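Local coordinates for iron-sulfur cluster assembly scaffold protein NifU (Fervidobacterium islandicum, PDB 6A6F) that probably serves as a scaffold on which iron-sulfur clusters are assembled, or relays sulfur for them, in the SUF system of a thermophilic bacterium, at residues F9-F19 with A63-E74. Numbering follows the deposited sequence.
Sequences FIMDYSKLKKF and AISQASTNVMIE
Tyr13 drops its side chain as a knob into the hole formed by Ala67, Asn70, Val71 and Glu74. Val71 CG2 lies over one face of its ring, 3.7 Å from the centroid, in a CH-pi contact, and the same methyl meets Phe9 CZ at 3.6 Å, in the corner where the two rings come together, Tyr13 CD2 lying over a face of the Phe9 ring. Tyr13 OH donates to the syn lone pair of Glu74 OE2 (2.9 Å), the carboxylate nearly perpendicular to the ring. A leucine in place of Tyr13 would probably leave that carboxylate without its hydroxyl partner and Val71 CG2 without a ring face. Phe19 makes the second CH-pi contact: Ile73 CG2 sits over one ring face, 3.6 Å from the centroid, Lys18 CG over the opposite. Where the backbones come closest, Ser14 CA lies 3.9 Å from Ala67 CA, with Ala67 CB against Ile10 O and Ile10 CG2.

Helix 8-14 and the loop after it meet helix 63-76 within the NifU-like N-terminal domain, the axes of 9-14 and 63-74 crossing at 75°. The second helix begins just past Cys62, a zinc ligand, and also packs on the antiparallel sheet and helix 118-135.

Asn70 holds segment 9-19 directly at Tyr13 and through two waters at the loop that follows. With CG anti to its carbonyl carbon (chi1 -80°), ND2 donates to Tyr13 O at 2.9 Å, nearly along the C=O axis but with a bent N-H (133°) and the oxygen tilted out of the amide plane; it also reaches a water shared with Ser14 O and Leu16 O. A second water links Asn70 OD1 to Phe19 N. Gln66 NE2 adds a weak bond to Ser14 O, its OE1 held by Gly61 N. Further out, Phe19 pairs through its backbone with Phe57.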
ATOM      1  N   PHE A   9       3.114 -14.645   1.793  1.00 22.86           N
ATOM      2  CA  PHE A   9       2.543 -14.381   3.106  1.00 22.99           C
ATOM      3  C   PHE A   9       2.386 -12.875   3.311  1.00 20.62           C
ATOM      4  O   PHE A   9       1.321 -12.409   3.596  1.00 20.76           O
ATOM      5  CB  PHE A   9       3.435 -14.990   4.202  1.00 22.29           C
ATOM      6  CG  PHE A   9       2.983 -14.667   5.578  1.00 23.78           C
ATOM      7  CD1 PHE A   9       2.076 -15.472   6.219  1.00 23.22           C
ATOM      8  CD2 PHE A   9       3.486 -13.558   6.250  1.00 24.61           C
ATOM      9  CE1 PHE A   9       1.653 -15.190   7.503  1.00 24.44           C
ATOM     10  CE2 PHE A   9       3.062 -13.271   7.535  1.00 25.73           C
ATOM     11  CZ  PHE A   9       2.144 -14.100   8.165  1.00 24.42           C
ATOM     12  N   ILE A  10       3.477 -12.153   3.171  1.00 20.50           N
ATOM     13  CA  ILE A  10       3.495 -10.685   3.258  1.00 20.99           C
ATOM     14  C   ILE A  10       2.495 -10.060   2.282  1.00 20.77           C
ATOM     15  O   ILE A  10       1.687  -9.182   2.674  1.00 19.53           O
ATOM     16  CB  ILE A  10       4.919 -10.133   3.052  1.00 21.53           C
ATOM     17  CG1 ILE A  10       5.775 -10.482   4.273  1.00 21.19           C
ATOM     18  CG2 ILE A  10       4.944  -8.603   2.905  1.00 22.58           C
ATOM     19  CD1 ILE A  10       7.238 -10.321   4.080  1.00 22.13           C
ATOM     20  N   MET A  11       2.533 -10.475   1.025  1.00 19.74           N
ATOM     21  CA  MET A  11       1.604  -9.884   0.043  1.00 20.56           C
ATOM     22  C   MET A  11       0.143 -10.138   0.325  1.00 20.03           C
ATOM     23  O   MET A  11      -0.668  -9.193   0.213  1.00 22.66           O
ATOM     24  CB  MET A  11       1.985 -10.202  -1.417  1.00 21.26           C
ATOM     25  CG  MET A  11       3.327  -9.577  -1.846  1.00 20.92           C
ATOM     26  SD  MET A  11       3.667  -7.842  -1.393  1.00 22.38           S
ATOM     27  CE  MET A  11       2.346  -7.095  -2.373  1.00 20.52           C
ATOM     28  N   ASP A  12      -0.213 -11.353   0.739  1.00 19.06           N
ATOM     29  CA  ASP A  12      -1.540 -11.638   1.156  1.00 20.93           C
ATOM     30  C   ASP A  12      -1.928 -10.748   2.361  1.00 21.80           C
ATOM     31  O   ASP A  12      -2.980 -10.137   2.322  1.00 21.12           O
ATOM     32  CB  ASP A  12      -1.690 -13.125   1.581  1.00 24.84           C
ATOM     33  CG  ASP A  12      -1.714 -14.111   0.365  1.00 26.77           C
ATOM     34  OD1 ASP A  12      -1.806 -13.639  -0.780  1.00 28.91           O
ATOM     35  OD2 ASP A  12      -1.689 -15.351   0.563  1.00 30.70           O
ATOM     36  N   TYR A  13      -1.120 -10.724   3.433  1.00 18.36           N
ATOM     37  CA  TYR A  13      -1.482  -9.940   4.603  1.00 20.09           C
ATOM     38  C   TYR A  13      -1.514  -8.419   4.379  1.00 20.32           C
ATOM     39  O   TYR A  13      -2.209  -7.728   5.089  1.00 20.15           O
ATOM     40  CB  TYR A  13      -0.635 -10.318   5.832  1.00 19.52           C
ATOM     41  CG  TYR A  13      -1.280 -11.466   6.581  1.00 21.07           C
ATOM     42  CD1 TYR A  13      -2.314 -11.227   7.491  1.00 22.12           C
ATOM     43  CD2 TYR A  13      -0.895 -12.786   6.335  1.00 22.12           C
ATOM     44  CE1 TYR A  13      -2.946 -12.259   8.140  1.00 22.67           C
ATOM     45  CE2 TYR A  13      -1.511 -13.845   6.989  1.00 23.88           C
ATOM     46  CZ  TYR A  13      -2.522 -13.578   7.896  1.00 24.66           C
ATOM     47  OH  TYR A  13      -3.133 -14.617   8.540  1.00 28.32           O
ATOM     48  N   SER A  14      -0.761  -7.896   3.410  1.00 20.86           N
ATOM     49  CA  SER A  14      -0.736  -6.445   3.156  1.00 21.94           C
ATOM     50  C   SER A  14      -2.059  -5.978   2.559  1.00 20.84           C
ATOM     51  O   SER A  14      -2.371  -4.819   2.638  1.00 22.49           O
ATOM     52  CB  SER A  14       0.357  -6.030   2.144  1.00 22.91           C
ATOM     53  OG  SER A  14       0.033  -6.535   0.834  1.00 24.15           O
ATOM     54  N   LYS A  15      -2.803  -6.877   1.938  1.00 22.89           N
ATOM     55  CA  LYS A  15      -4.054  -6.537   1.286  1.00 24.38           C
ATOM     56  C   LYS A  15      -5.258  -6.762   2.175  1.00 24.01           C
ATOM     57  O   LYS A  15      -6.382  -6.413   1.788  1.00 21.74           O
ATOM     58  CB  LYS A  15      -4.245  -7.392   0.021  1.00 25.70           C
ATOM     59  CG  LYS A  15      -3.357  -6.973  -1.138  1.00 26.65           C
ATOM     60  CD  LYS A  15      -3.792  -7.598  -2.452  1.00 27.46           C
ATOM     61  CE  LYS A  15      -3.512  -9.109  -2.503  1.00 29.73           C
ATOM     62  NZ  LYS A  15      -2.075  -9.378  -2.779  1.00 30.29           N
ATOM     63  N   LEU A  16      -5.047  -7.324   3.362  1.00 23.06           N
ATOM     64  CA  LEU A  16      -6.174  -7.667   4.232  1.00 23.16           C
ATOM     65  C   LEU A  16      -6.962  -6.413   4.608  1.00 20.53           C
ATOM     66  O   LEU A  16      -6.372  -5.387   4.937  1.00 20.90           O
ATOM     67  CB  LEU A  16      -5.657  -8.377   5.484  1.00 24.33           C
ATOM     68  CG  LEU A  16      -6.600  -9.269   6.233  1.00 28.89           C
ATOM     69  CD1 LEU A  16      -6.966 -10.479   5.362  1.00 33.43           C
ATOM     70  CD2 LEU A  16      -5.970  -9.719   7.536  1.00 27.56           C
ATOM     71  N   LYS A  17      -8.294  -6.524   4.548  1.00 21.96           N
ATOM     72  CA  LYS A  17      -9.199  -5.429   4.810  1.00 25.21           C
ATOM     73  C   LYS A  17      -9.937  -5.455   6.137  1.00 22.10           C
ATOM     74  O   LYS A  17     -10.400  -4.431   6.584  1.00 19.56           O
ATOM     75  CB  LYS A  17     -10.306  -5.413   3.734  1.00 32.94           C
ATOM     76  CG  LYS A  17      -9.847  -5.138   2.306  1.00 36.35           C
ATOM     77  CD  LYS A  17      -8.950  -3.922   2.237  1.00 39.65           C
ATOM     78  CE  LYS A  17      -8.659  -3.570   0.781  1.00 44.74           C
ATOM     79  NZ  LYS A  17      -7.766  -2.379   0.698  1.00 50.26           N
ATOM     80  N   LYS A  18     -10.079  -6.609   6.749  1.00 20.86           N
ATOM     81  CA  LYS A  18     -10.978  -6.727   7.914  1.00 22.99           C
ATOM     82  C   LYS A  18     -10.574  -5.891   9.144  1.00 19.45           C
ATOM     83  O   LYS A  18     -11.426  -5.569   9.922  1.00 19.74           O
ATOM     84  CB  LYS A  18     -11.130  -8.169   8.301  1.00 27.03           C
ATOM     85  CG  LYS A  18      -9.844  -8.760   8.761  1.00 30.48           C
ATOM     86  CD  LYS A  18      -9.803 -10.231   8.379  1.00 37.69           C
ATOM     87  CE  LYS A  18     -10.932 -10.977   9.013  1.00 40.64           C
ATOM     88  NZ  LYS A  18     -10.766 -12.401   8.676  1.00 49.72           N
ATOM     89  N   PHE A  19      -9.295  -5.476   9.262  1.00 16.16           N
ATOM     90  CA  PHE A  19      -8.857  -4.625  10.383  1.00 15.42           C
ATOM     91  C   PHE A  19      -8.636  -3.174  10.047  1.00 15.61           C
ATOM     92  O   PHE A  19      -8.196  -2.412  10.900  1.00 15.37           O
ATOM     93  CB  PHE A  19      -7.602  -5.193  11.105  1.00 15.45           C
ATOM     94  CG  PHE A  19      -7.701  -6.617  11.428  1.00 15.78           C
ATOM     95  CD1 PHE A  19      -8.792  -7.103  12.086  1.00 17.94           C
ATOM     96  CD2 PHE A  19      -6.746  -7.496  10.974  1.00 18.08           C
ATOM     97  CE1 PHE A  19      -8.913  -8.455  12.331  1.00 17.35           C
ATOM     98  CE2 PHE A  19      -6.836  -8.841  11.210  1.00 18.21           C
ATOM     99  CZ  PHE A  19      -7.944  -9.320  11.874  1.00 19.39           C
ATOM    100  N   ALA A  63       4.010  -2.612   1.765  1.00 19.19           N
ATOM    101  CA  ALA A  63       3.496  -3.930   1.989  1.00 19.18           C
ATOM    102  C   ALA A  63       3.987  -4.593   3.283  1.00 20.21           C
ATOM    103  O   ALA A  63       3.243  -5.364   3.902  1.00 20.99           O
ATOM    104  CB  ALA A  63       3.799  -4.817   0.773  1.00 19.24           C
ATOM    105  N   ILE A  64       5.207  -4.310   3.681  1.00 18.78           N
ATOM    106  CA  ILE A  64       5.783  -4.866   4.867  1.00 19.60           C
ATOM    107  C   ILE A  64       5.144  -4.256   6.123  1.00 20.31           C
ATOM    108  O   ILE A  64       4.775  -5.025   7.044  1.00 17.42           O
ATOM    109  CB  ILE A  64       7.309  -4.694   4.890  1.00 21.20           C
ATOM    110  CG1 ILE A  64       7.974  -5.563   3.810  1.00 22.86           C
ATOM    111  CG2 ILE A  64       7.867  -5.081   6.244  1.00 20.96           C
ATOM    112  CD1 ILE A  64       9.474  -5.306   3.689  1.00 24.71           C
ATOM    113  N   SER A  65       5.010  -2.919   6.171  1.00 17.89           N
ATOM    114  CA  SER A  65       4.336  -2.262   7.296  1.00 20.13           C
ATOM    115  C   SER A  65       2.847  -2.654   7.416  1.00 18.82           C
ATOM    116  O   SER A  65       2.383  -2.889   8.526  1.00 18.99           O
ATOM    117  CB  SER A  65       4.458  -0.717   7.266  1.00 21.31           C
ATOM    118  OG  SER A  65       3.720  -0.183   6.146  1.00 23.49           O
ATOM    119  N   GLN A  66       2.122  -2.745   6.292  1.00 18.54           N
ATOM    120  CA  GLN A  66       0.710  -3.139   6.278  1.00 18.73           C
ATOM    121  C   GLN A  66       0.528  -4.630   6.624  1.00 18.62           C
ATOM    122  O   GLN A  66      -0.363  -4.959   7.438  1.00 16.70           O
ATOM    123  CB  GLN A  66      -0.028  -2.806   4.957  1.00 20.74           C
ATOM    124  CG  GLN A  66      -0.110  -1.328   4.629  1.00 21.68           C
ATOM    125  CD  GLN A  66      -1.016  -0.947   3.430  1.00 24.26           C
ATOM    126  OE1 GLN A  66      -1.283   0.222   3.250  1.00 25.89           O
ATOM    127  NE2 GLN A  66      -1.495  -1.918   2.637  1.00 23.30           N
ATOM    128  N   ALA A  67       1.353  -5.512   6.045  1.00 16.65           N
ATOM    129  CA  ALA A  67       1.361  -6.930   6.412  1.00 16.17           C
ATOM    130  C   ALA A  67       1.638  -7.140   7.900  1.00 15.69           C
ATOM    131  O   ALA A  67       0.906  -7.843   8.576  1.00 16.60           O
ATOM    132  CB  ALA A  67       2.352  -7.721   5.579  1.00 15.52           C
ATOM    133  N   SER A  68       2.660  -6.485   8.391  1.00 16.74           N
ATOM    134  CA  SER A  68       3.016  -6.554   9.806  1.00 17.62           C
ATOM    135  C   SER A  68       1.883  -6.074  10.717  1.00 17.18           C
ATOM    136  O   SER A  68       1.560  -6.753  11.660  1.00 16.53           O
ATOM    137  CB  SER A  68       4.274  -5.782  10.114  1.00 17.71           C
ATOM    138  OG  SER A  68       4.682  -5.986  11.477  1.00 18.75           O
ATOM    139  N   THR A  69       1.273  -4.935  10.400  1.00 16.37           N
ATOM    140  CA  THR A  69       0.100  -4.435  11.128  1.00 15.77           C
ATOM    141  C   THR A  69      -1.055  -5.443  11.222  1.00 15.61           C
ATOM    142  O   THR A  69      -1.612  -5.662  12.301  1.00 15.17           O
ATOM    143  CB  THR A  69      -0.446  -3.124  10.496  1.00 15.61           C
ATOM    144  OG1 THR A  69       0.612  -2.144  10.425  1.00 15.18           O
ATOM    145  CG2 THR A  69      -1.579  -2.557  11.352  1.00 16.17           C
ATOM    146  N   ASN A  70      -1.395  -6.065  10.105  1.00 14.37           N
ATOM    147  CA  ASN A  70      -2.464  -6.963  10.084  1.00 15.52           C
ATOM    148  C   ASN A  70      -2.137  -8.252  10.853  1.00 15.54           C
ATOM    149  O   ASN A  70      -3.015  -8.800  11.495  1.00 15.24           O
ATOM    150  CB  ASN A  70      -2.860  -7.284   8.636  1.00 16.20           C
ATOM    151  CG  ASN A  70      -3.717  -6.195   8.020  1.00 17.42           C
ATOM    152  OD1 ASN A  70      -4.695  -5.793   8.617  1.00 18.49           O
ATOM    153  ND2 ASN A  70      -3.354  -5.717   6.824  1.00 15.95           N
ATOM    154  N   VAL A  71      -0.920  -8.772  10.735  1.00 15.05           N
ATOM    155  CA  VAL A  71      -0.562 -10.006  11.438  1.00 16.44           C
ATOM    156  C   VAL A  71      -0.560  -9.684  12.943  1.00 16.20           C
ATOM    157  O   VAL A  71      -1.068 -10.467  13.729  1.00 16.08           O
ATOM    158  CB  VAL A  71       0.743 -10.613  10.953  1.00 17.09           C
ATOM    159  CG1 VAL A  71       1.167 -11.753  11.824  1.00 18.33           C
ATOM    160  CG2 VAL A  71       0.590 -11.091   9.502  1.00 18.06           C
ATOM    161  N   MET A  72      -0.071  -8.518  13.305  1.00 14.63           N
ATOM    162  CA  MET A  72      -0.080  -8.099  14.708  1.00 15.16           C
ATOM    163  C   MET A  72      -1.504  -8.106  15.280  1.00 15.69           C
ATOM    164  O   MET A  72      -1.743  -8.686  16.380  1.00 14.66           O
ATOM    165  CB  MET A  72       0.536  -6.731  14.891  1.00 15.05           C
ATOM    166  CG  MET A  72       0.581  -6.231  16.304  1.00 14.99           C
ATOM    167  SD  MET A  72       1.088  -4.519  16.463  1.00 16.60           S
ATOM    168  CE  MET A  72      -0.401  -3.603  16.030  1.00 18.06           C
ATOM    169  N   ILE A  73      -2.421  -7.451  14.565  1.00 14.69           N
ATOM    170  CA  ILE A  73      -3.787  -7.311  15.050  1.00 16.17           C
ATOM    171  C   ILE A  73      -4.401  -8.670  15.217  1.00 16.15           C
ATOM    172  O   ILE A  73      -5.009  -8.970  16.229  1.00 16.13           O
ATOM    173  CB  ILE A  73      -4.643  -6.397  14.112  1.00 15.43           C
ATOM    174  CG1 ILE A  73      -4.109  -4.974  14.278  1.00 16.62           C
ATOM    175  CG2 ILE A  73      -6.146  -6.509  14.435  1.00 14.90           C
ATOM    176  CD1 ILE A  73      -4.656  -3.990  13.267  1.00 16.92           C
ATOM    177  N   GLU A  74      -4.255  -9.495  14.201  1.00 17.66           N
ATOM    178  CA  GLU A  74      -4.841 -10.833  14.220  1.00 18.78           C
ATOM    179  C   GLU A  74      -4.321 -11.620  15.431  1.00 19.61           C
ATOM    180  O   GLU A  74      -5.034 -12.436  16.021  1.00 16.80           O
ATOM    181  CB  GLU A  74      -4.499 -11.534  12.909  1.00 20.45           C
ATOM    182  CG  GLU A  74      -4.893 -12.973  12.812  1.00 25.74           C
ATOM    183  CD  GLU A  74      -4.275 -13.601  11.568  1.00 32.99           C
ATOM    184  OE1 GLU A  74      -3.093 -14.044  11.657  1.00 39.21           O
ATOM    185  OE2 GLU A  74      -4.957 -13.595  10.518  1.00 36.31           O
TER
HETATM  186  O   HOH W   1      -4.309  -3.839   4.663  1.00 20.14           O
HETATM  187  O   HOH W   2      -7.024  -5.204   7.453  1.00 18.20           O